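Local structure of endonuclease NucS (2VLD) at residues K16-L21 against L110-A115; R52-I55 against S61-I64; S186-Y191 against K218-E223. The protein cleaves both 3' and 5' single-stranded extremities of branched DNA, binds single-stranded DNA, and works as a homodimer that interacts with PCNA. The protein carries 2 engineered substitutions. All coordinates share one frame; numbering follows the deposited sequence.

Contact 1 of 3, residues K16-L21 against L110-A115; sequences KELLDL and LVVFLA
Leu18 meets Leu110 and Val112 where helix 12-25 packs on strand 106-113, a helix-on-sheet packing in the N-terminal, single-stranded-DNA-binding domain, whose sequence family is PH-like. The apolar contacts carry the interface. Leu18 and Leu110 reach past one another from opposing sides, so that methyls meet along their flanks: CD1 of Leu18 lies 3.7 Å from CD2 of Leu110, and CB of Leu18 is 3.8 Å from the same CD2. The other branch serves the next strand residue turned to the helix, with Leu18 CD2 at 4.1 Å from Val112 CG2, the two side chains crossing obliquely. One leucine thus straddles two strand residues that are two positions apart. On the strand, Leu110 has CG anti to the backbone N (chi1 -175°), which carries both its methyls up to the helix.

No hydrogen bond joins the two segments. The backbone polar groups are used elsewhere: inside the helix, where Leu21 N bonds Glu17 O at 2.8 Å, and between strands, where Leu110 and Val112 pair with Lys7 and Ile5 of strand 4-7, and Val111 and Phe113 with Thr30 and Val28 of strand 28-40. Strand 106-113 is therefore held on both edges, and across the segments the helix touches it through Leu18. Val111 points away from the helix and packs on Phe32 of the second subunit, and the ring of that Phe32 meets Phe113 edge-to-face.

Past the strand, Leu114 is the centre of an inverse gamma turn, with a weak bond from Ala115 N to Phe113 O. The turn brings Ala115 CB over the centre of the Phe113 ring, 3.8 Å above its plane.

Contact 2 of 3, residues R52-I55 against S61-I64; sequences RIII and SFLI
Ile54 and Phe62 run abreast on one face of the sheet, diagonal neighbours on the antiparallel beta hairpin formed by strands 50-56 and 62-65. The CG2 branch of Ile54 reaches the far end of the ring, 3.7 Å from Phe62 CZ. Phe62 starts off away from the other strand, but with CG anti to the backbone N (chi1 -168°) its ring ends beside Ile54. Ile64 adds its CD1 at the edge of the same ring, in its plane, 3.8 Å from Phe62 CE1. Ile54 and Ile64, a non-hydrogen-bonded pair, also run alongside each other, CG1 to CG1 at 4.1 Å. Together the three form an apolar patch that continues onto Leu100 and Val102 of strand 98-104.

Arg52 approaches Ile64 at a slant: its aliphatic part does the touching, CD at 3.7 Å from Ile64 CG2, and the extended chain carries the guanidinium beyond. There NH2 bonds Gly48 O, and the group makes a cation-pi contact with Tyr118 of the second subunit.

On the other face Ile55 and Leu63, a hydrogen-bonded pair, meet more loosely, Ile55 CB at 4.3 Å from Leu63 CD1. This face turns to the second subunit, where Ile55 packs on its own counterpart and Leu63 on His65.

The backbone between is joined reciprocally, Ile55 N to Leu63 O and Leu63 N to Ile55 O, each at 2.9 Å. The first bond has 165° at the hydrogen; the second is less straight, at 146°. Both carbonyls also receive CA-H contacts, from Ile54 and Phe62. The buried N-H and C=O groups of Ile55 and Leu63 are thus satisfied by each other, leaving one face to the domain's apolar interior and the other to the dimer interface.

Contact 3 of 3, residues S186-Y191 against K218-E223; sequences SQMKRY and KLLEKE. Engineered in segment 186-191: Met188 (natural residue Leu).
Lys189 NZ is gripped by two carboxylates: Glu223 OE2, 2.7 Å away across the contact, and Asp193 OD2 one helical turn further along its own helix. The lysine chain stays extended until its last torsion (chi4 53°), which swings the ammonium over the Glu223 carboxylate; OE2 is met from above its plane. The two chains are set nearly perpendicular, with Lys189 CD 3.6 Å from Glu223 CD. With an alanine at Glu223, Lys189 would probably lose its partner on the facing helix, keep Asp193 alone, and leave its methylene chain less covered.

Beside the salt bridge the contact is apolar. CE of Met188, an engineered substitution of the natural Leu, present as selenomethionine, comes crosswise to Leu220 CD2 at 3.6 Å, and both residues also pack on Leu225. Ser186 OG lies against Leu219 CD2 at 3.9 Å, while its hydrogen bond goes to Leu182 O.

The helix segments run roughly alike, 24° apart, and their axes approach to 11.1 Å. Each helix links neighbouring parallel strands, 170-175 to 203-209 and 203-209 to 226-229, so they are the adjacent helices of two successive beta-alpha-beta crossovers in the PDDEXK-type nuclease domain.

In the fold
Contacts 1 and 2 belong to the N-terminal domain, which holds the single-stranded-DNA-binding site; contact 3 lies in the C-terminal domain, which holds the nuclease active site. The first two reach the same antiparallel sheet: their centres are about 14 Å apart and their nearest atoms about 7 Å, and segments 52-55 and 61-64 fall within the chain between the two halves of contact 1. Contact 3 sits beyond the linker, its centre about 42 Å from that of contact 1 and about 40 Å from that of contact 2. The second subunit reaches all three, and Arg190 and Tyr191 of segment 186-191 bond Glu40 of its N-terminal domain, so the dimer ties the two domain types together.

Contact 1 of 3, residues K16-L21 against L110-A115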
loop_
_atom_site.group_PDB
_atom_site.type_symbol
_atom_site.label_atom_id
_atom_site.label_comp_id
_atom_site.label_asym_id
_atom_site.label_seq_id
_atom_site.Cartn_x
_atom_site.Cartn_y
_atom_site.Cartn_z
ATOM N N LYS A 16 -17.256 -13.885 -0.380
ATOM C CA LYS A 16 -17.977 -13.624 -1.625
ATOM C C LYS A 16 -19.047 -12.548 -1.432
ATOM O O LYS A 16 -19.173 -11.654 -2.264
ATOM C CB LYS A 16 -18.573 -14.911 -2.224
ATOM C CG LYS A 16 -19.232 -14.720 -3.612
ATOM C CD LYS A 16 -19.693 -16.032 -4.282
ATOM C CE LYS A 16 -18.674 -16.564 -5.308
ATOM N NZ LYS A 16 -17.818 -17.684 -4.801
ATOM N N GLU A 17 -19.797 -12.624 -0.333
ATOM C CA GLU A 17 -20.786 -11.595 -0.012
ATOM C C GLU A 17 -20.112 -10.234 0.048
ATOM O O GLU A 17 -20.579 -9.268 -0.554
ATOM C CB GLU A 17 -21.486 -11.889 1.323
ATOM C CG GLU A 17 -22.708 -12.794 1.218
ATOM C CD GLU A 17 -23.476 -12.915 2.528
ATOM O OE1 GLU A 17 -23.630 -11.882 3.233
ATOM O OE2 GLU A 17 -23.938 -14.045 2.845
ATOM N N LEU A 18 -18.993 -10.185 0.761
ATOM C CA LEU A 18 -18.280 -8.944 1.011
ATOM C C LEU A 18 -17.611 -8.355 -0.233
ATOM O O LEU A 18 -17.609 -7.141 -0.416
ATOM C CB LEU A 18 -17.280 -9.135 2.156
ATOM C CG LEU A 18 -17.932 -9.356 3.529
ATOM C CD1 LEU A 18 -16.927 -9.855 4.551
ATOM C CD2 LEU A 18 -18.623 -8.101 4.037
ATOM N N LEU A 19 -17.061 -9.211 -1.088
ATOM C CA LEU A 19 -16.470 -8.756 -2.341
ATOM C C LEU A 19 -17.528 -8.141 -3.250
ATOM O O LEU A 19 -17.335 -7.042 -3.774
ATOM C CB LEU A 19 -15.741 -9.892 -3.063
ATOM C CG LEU A 19 -14.566 -10.614 -2.385
ATOM C CD1 LEU A 19 -13.939 -11.585 -3.361
ATOM C CD2 LEU A 19 -13.508 -9.661 -1.842
ATOM N N ASP A 20 -18.643 -8.857 -3.420
ATOM C CA ASP A 20 -19.800 -8.374 -4.192
ATOM C C ASP A 20 -20.356 -7.094 -3.583
ATOM O O ASP A 20 -20.663 -6.143 -4.298
ATOM C CB ASP A 20 -20.910 -9.438 -4.255
ATOM C CG ASP A 20 -20.505 -10.685 -5.042
ATOM O OD1 ASP A 20 -19.302 -10.855 -5.348
ATOM O OD2 ASP A 20 -21.404 -11.504 -5.345
ATOM N N LEU A 21 -20.476 -7.080 -2.258
ATOM C CA LEU A 21 -20.908 -5.896 -1.543
ATOM C C LEU A 21 -20.012 -4.735 -1.960
ATOM O O LEU A 21 -20.494 -3.657 -2.312
ATOM C CB LEU A 21 -20.818 -6.130 -0.033
ATOM C CG LEU A 21 -21.827 -5.474 0.916
ATOM C CD1 LEU A 21 -21.493 -5.849 2.352
ATOM C CD2 LEU A 21 -21.868 -3.959 0.775
ATOM N N LEU A 110 -11.539 -9.353 7.189
ATOM C CA LEU A 110 -11.775 -8.636 5.964
ATOM C C LEU A 110 -12.493 -7.344 6.331
ATOM O O LEU A 110 -13.378 -7.340 7.179
ATOM C CB LEU A 110 -12.619 -9.493 5.016
ATOM C CG LEU A 110 -12.920 -9.007 3.596
ATOM C CD1 LEU A 110 -13.375 -10.164 2.716
ATOM C CD2 LEU A 110 -13.967 -7.895 3.601
ATOM N N VAL A 111 -12.096 -6.250 5.694
ATOM C CA VAL A 111 -12.709 -4.946 5.922
ATOM C C VAL A 111 -13.117 -4.304 4.590
ATOM O O VAL A 111 -12.287 -4.153 3.674
ATOM C CB VAL A 111 -11.735 -3.997 6.649
ATOM C CG1 VAL A 111 -12.333 -2.606 6.764
ATOM C CG2 VAL A 111 -11.358 -4.544 8.022
ATOM N N VAL A 112 -14.390 -3.940 4.477
ATOM C CA VAL A 112 -14.861 -3.160 3.337
ATOM C C VAL A 112 -14.884 -1.716 3.793
ATOM O O VAL A 112 -15.335 -1.415 4.897
ATOM C CB VAL A 112 -16.278 -3.577 2.867
ATOM C CG1 VAL A 112 -16.709 -2.784 1.637
ATOM C CG2 VAL A 112 -16.325 -5.065 2.573
ATOM N N PHE A 113 -14.377 -0.830 2.945
ATOM C CA PHE A 113 -14.285 0.581 3.275
ATOM C C PHE A 113 -14.894 1.395 2.152
ATOM O O PHE A 113 -14.272 1.620 1.124
ATOM C CB PHE A 113 -12.831 0.966 3.528
ATOM C CG PHE A 113 -12.626 2.416 3.836
ATOM C CD1 PHE A 113 -13.622 3.174 4.449
ATOM C CD2 PHE A 113 -11.407 3.027 3.544
ATOM C CE1 PHE A 113 -13.412 4.531 4.742
ATOM C CE2 PHE A 113 -11.183 4.382 3.845
ATOM C CZ PHE A 113 -12.187 5.130 4.444
ATOM N N LEU A 114 -16.131 1.823 2.361
ATOM C CA LEU A 114 -16.871 2.556 1.354
ATOM C C LEU A 114 -16.390 3.995 1.356
ATOM O O LEU A 114 -16.987 4.876 1.984
ATOM C CB LEU A 114 -18.368 2.459 1.634
ATOM C CG LEU A 114 -18.838 1.010 1.745
ATOM C CD1 LEU A 114 -19.832 0.833 2.879
ATOM C CD2 LEU A 114 -19.412 0.560 0.432
ATOM N N ALA A 115 -15.292 4.209 0.647
ATOM C CA ALA A 115 -14.590 5.470 0.660
ATOM C C ALA A 115 -14.980 6.308 -0.545
ATOM O O ALA A 115 -15.111 5.781 -1.649
ATOM C CB ALA A 115 -13.105 5.213 0.662
#

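Contact 2 of 3, residues R52-I55 against S61-I64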
loop_
_atom_site.group_PDB
_atom_site.type_symbol
_atom_site.label_atom_id
_atom_site.label_comp_id
_atom_site.label_asym_id
_atom_site.label_seq_id
_atom_site.Cartn_x
_atom_site.Cartn_y
_atom_site.Cartn_z
ATOM N N ARG A 52 -0.053 -11.306 5.492
ATOM C CA ARG A 52 -0.029 -10.249 4.499
ATOM C C ARG A 52 -1.301 -9.410 4.559
ATOM O O ARG A 52 -2.315 -9.849 5.117
ATOM C CB ARG A 52 0.158 -10.839 3.103
ATOM C CG ARG A 52 1.507 -11.515 2.917
ATOM C CD ARG A 52 1.727 -12.108 1.520
ATOM N NE ARG A 52 3.020 -12.778 1.526
ATOM C CZ ARG A 52 3.217 -14.073 1.774
ATOM N NH1 ARG A 52 2.183 -14.895 1.974
ATOM N NH2 ARG A 52 4.460 -14.553 1.801
ATOM N N ILE A 53 -1.222 -8.199 4.010
ATOM C CA ILE A 53 -2.366 -7.306 3.883
ATOM C C ILE A 53 -2.624 -7.124 2.396
ATOM O O ILE A 53 -1.691 -6.833 1.640
ATOM C CB ILE A 53 -2.087 -5.922 4.489
ATOM C CG1 ILE A 53 -1.612 -6.062 5.937
ATOM C CG2 ILE A 53 -3.333 -5.080 4.434
ATOM C CD1 ILE A 53 -1.297 -4.751 6.619
ATOM N N ILE A 54 -3.874 -7.295 1.987
ATOM C CA ILE A 54 -4.229 -7.321 0.583
ATOM C C ILE A 54 -5.296 -6.259 0.335
ATOM O O ILE A 54 -6.364 -6.286 0.977
ATOM C CB ILE A 54 -4.792 -8.711 0.178
ATOM C CG1 ILE A 54 -3.715 -9.794 0.268
ATOM C CG2 ILE A 54 -5.353 -8.680 -1.234
ATOM C CD1 ILE A 54 -3.789 -10.633 1.504
ATOM N N ILE A 55 -5.026 -5.351 -0.606
ATOM C CA ILE A 55 -5.891 -4.205 -0.857
ATOM C C ILE A 55 -6.454 -4.280 -2.276
ATOM O O ILE A 55 -5.707 -4.395 -3.244
ATOM C CB ILE A 55 -5.130 -2.879 -0.601
ATOM C CG1 ILE A 55 -4.738 -2.781 0.875
ATOM C CG2 ILE A 55 -5.973 -1.680 -0.970
ATOM C CD1 ILE A 55 -3.797 -1.641 1.218
ATOM N N SER A 61 -7.095 -1.925 -8.908
ATOM C CA SER A 61 -5.800 -1.897 -8.230
ATOM C C SER A 61 -5.759 -2.983 -7.164
ATOM O O SER A 61 -6.673 -3.092 -6.354
ATOM C CB SER A 61 -5.586 -0.537 -7.573
ATOM O OG SER A 61 -5.524 0.506 -8.527
ATOM N N PHE A 62 -4.695 -3.774 -7.153
ATOM C CA PHE A 62 -4.595 -4.912 -6.255
ATOM C C PHE A 62 -3.187 -4.864 -5.671
ATOM O O PHE A 62 -2.231 -4.759 -6.443
ATOM C CB PHE A 62 -4.777 -6.186 -7.079
ATOM C CG PHE A 62 -4.990 -7.415 -6.262
ATOM C CD1 PHE A 62 -3.910 -8.126 -5.743
ATOM C CD2 PHE A 62 -6.270 -7.896 -6.040
ATOM C CE1 PHE A 62 -4.116 -9.293 -4.978
ATOM C CE2 PHE A 62 -6.488 -9.053 -5.281
ATOM C CZ PHE A 62 -5.407 -9.749 -4.747
ATOM N N LEU A 63 -3.052 -4.898 -4.342
ATOM C CA LEU A 63 -1.765 -4.721 -3.709
ATOM C C LEU A 63 -1.591 -5.741 -2.612
ATOM O O LEU A 63 -2.530 -6.002 -1.849
ATOM C CB LEU A 63 -1.634 -3.325 -3.058
ATOM C CG LEU A 63 -2.134 -2.133 -3.865
ATOM C CD1 LEU A 63 -2.188 -0.911 -2.992
ATOM C CD2 LEU A 63 -1.174 -1.937 -4.972
ATOM N N ILE A 64 -0.397 -6.299 -2.512
ATOM C CA ILE A 64 -0.120 -7.269 -1.484
ATOM C C ILE A 64 1.063 -6.782 -0.640
ATOM O O ILE A 64 2.192 -6.584 -1.144
ATOM C CB ILE A 64 0.173 -8.649 -2.099
ATOM C CG1 ILE A 64 -1.050 -9.179 -2.848
ATOM C CG2 ILE A 64 0.595 -9.657 -1.034
ATOM C CD1 ILE A 64 -0.747 -10.466 -3.609
#

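Contact 3 of 3, residues S186-Y191 against K218-E223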
loop_
_atom_site.group_PDB
_atom_site.type_symbol
_atom_site.label_atom_id
_atom_site.label_comp_id
_atom_site.label_asym_id
_atom_site.label_seq_id
_atom_site.Cartn_x
_atom_site.Cartn_y
_atom_site.Cartn_z
ATOM N N SER A 186 -0.675 26.110 14.402
ATOM C CA SER A 186 0.272 25.107 14.910
ATOM C C SER A 186 1.423 24.874 13.940
ATOM O O SER A 186 2.580 24.699 14.355
ATOM C CB SER A 186 -0.439 23.776 15.145
ATOM O OG SER A 186 -1.578 23.953 15.964
ATOM N N GLN A 187 1.091 24.859 12.648
ATOM C CA GLN A 187 2.091 24.732 11.602
ATOM C C GLN A 187 3.076 25.900 11.732
ATOM O O GLN A 187 4.281 25.695 11.925
ATOM C CB GLN A 187 1.431 24.633 10.214
ATOM C CG GLN A 187 2.396 24.217 9.099
ATOM C CD GLN A 187 1.735 23.599 7.846
ATOM O OE1 GLN A 187 1.123 22.526 7.915
ATOM N NE2 GLN A 187 1.909 24.254 6.691
HETATM N N MSE A 188 2.555 27.124 11.702
HETATM C CA MSE A 188 3.403 28.298 11.829
HETATM C C MSE A 188 4.211 28.304 13.132
HETATM O O MSE A 188 5.406 28.647 13.131
HETATM C CB MSE A 188 2.585 29.571 11.722
HETATM C CG MSE A 188 3.455 30.800 11.765
HETATM SE SE MSE A 188 2.426 32.396 11.397
HETATM C CE MSE A 188 1.424 32.468 13.054
ATOM N N LYS A 189 3.558 27.927 14.231
ATOM C CA LYS A 189 4.226 27.822 15.525
ATOM C C LYS A 189 5.491 26.986 15.421
ATOM O O LYS A 189 6.551 27.411 15.867
ATOM C CB LYS A 189 3.293 27.238 16.589
ATOM C CG LYS A 189 3.946 27.120 17.957
ATOM C CD LYS A 189 2.986 26.630 19.035
ATOM C CE LYS A 189 3.742 26.154 20.288
ATOM N NZ LYS A 189 4.706 27.176 20.815
ATOM N N ARG A 190 5.373 25.806 14.816
ATOM C CA ARG A 190 6.505 24.900 14.664
ATOM C C ARG A 190 7.682 25.595 13.985
ATOM O O ARG A 190 8.824 25.458 14.424
ATOM C CB ARG A 190 6.088 23.658 13.884
ATOM C CG ARG A 190 7.053 22.502 14.022
ATOM C CD ARG A 190 6.527 21.242 13.371
ATOM N NE ARG A 190 6.825 21.213 11.946
ATOM C CZ ARG A 190 5.908 21.268 10.982
ATOM N NH1 ARG A 190 4.618 21.342 11.285
ATOM N NH2 ARG A 190 6.283 21.231 9.715
ATOM N N TYR A 191 7.390 26.360 12.933
ATOM C CA TYR A 191 8.411 27.092 12.188
ATOM C C TYR A 191 9.051 28.132 13.072
ATOM O O TYR A 191 10.272 28.241 13.112
ATOM C CB TYR A 191 7.830 27.763 10.936
ATOM C CG TYR A 191 7.091 26.834 10.003
ATOM C CD1 TYR A 191 5.961 27.270 9.319
ATOM C CD2 TYR A 191 7.519 25.518 9.800
ATOM C CE1 TYR A 191 5.277 26.434 8.461
ATOM C CE2 TYR A 191 6.838 24.663 8.943
ATOM C CZ TYR A 191 5.718 25.128 8.276
ATOM O OH TYR A 191 5.031 24.296 7.421
ATOM N N LYS A 218 -7.444 32.574 18.987
ATOM C CA LYS A 218 -7.157 32.225 20.374
ATOM C C LYS A 218 -5.727 31.734 20.537
ATOM O O LYS A 218 -4.938 32.345 21.257
ATOM C CB LYS A 218 -8.130 31.152 20.871
ATOM C CG LYS A 218 -8.782 31.467 22.210
ATOM C CD LYS A 218 -10.105 32.183 22.001
ATOM C CE LYS A 218 -10.653 32.701 23.301
ATOM N NZ LYS A 218 -10.008 33.992 23.678
ATOM N N LEU A 219 -5.396 30.644 19.849
ATOM C CA LEU A 219 -4.073 30.042 19.956
ATOM C C LEU A 219 -2.962 31.004 19.540
ATOM O O LEU A 219 -1.847 30.915 20.044
ATOM C CB LEU A 219 -3.999 28.728 19.169
ATOM C CG LEU A 219 -2.710 27.898 19.257
ATOM C CD1 LEU A 219 -2.327 27.565 20.685
ATOM C CD2 LEU A 219 -2.830 26.628 18.436
ATOM N N LEU A 220 -3.277 31.931 18.639
ATOM C CA LEU A 220 -2.335 32.983 18.270
ATOM C C LEU A 220 -2.028 33.878 19.466
ATOM O O LEU A 220 -0.863 34.042 19.839
ATOM C CB LEU A 220 -2.866 33.835 17.112
ATOM C CG LEU A 220 -2.824 33.376 15.655
ATOM C CD1 LEU A 220 -3.480 34.430 14.779
ATOM C CD2 LEU A 220 -1.406 33.105 15.175
ATOM N N GLU A 221 -3.075 34.451 20.062
ATOM C CA GLU A 221 -2.922 35.324 21.226
ATOM C C GLU A 221 -2.168 34.580 22.311
ATOM O O GLU A 221 -1.165 35.065 22.838
ATOM C CB GLU A 221 -4.284 35.752 21.764
ATOM C CG GLU A 221 -4.979 36.854 20.983
ATOM C CD GLU A 221 -6.443 36.990 21.379
ATOM O OE1 GLU A 221 -6.777 36.741 22.562
ATOM O OE2 GLU A 221 -7.266 37.340 20.506
ATOM N N LYS A 222 -2.668 33.385 22.614
ATOM C CA LYS A 222 -2.082 32.485 23.596
ATOM C C LYS A 222 -0.596 32.242 23.357
ATOM O O LYS A 222 0.139 31.927 24.294
ATOM C CB LYS A 222 -2.825 31.148 23.552
ATOM C CG LYS A 222 -2.484 30.174 24.675
ATOM C CD LYS A 222 -2.889 28.746 24.305
ATOM C CE LYS A 222 -4.399 28.535 24.359
ATOM N NZ LYS A 222 -4.792 27.280 23.666
ATOM N N GLU A 223 -0.159 32.404 22.105
ATOM C CA GLU A 223 1.153 31.920 21.677
ATOM C C GLU A 223 2.155 33.009 21.318
ATOM O O GLU A 223 3.332 32.723 21.093
ATOM C CB GLU A 223 0.986 30.962 20.497
ATOM C CG GLU A 223 2.079 29.922 20.391
ATOM C CD GLU A 223 2.082 28.956 21.561
ATOM O OE1 GLU A 223 1.063 28.262 21.771
ATOM O OE2 GLU A 223 3.113 28.882 22.259
#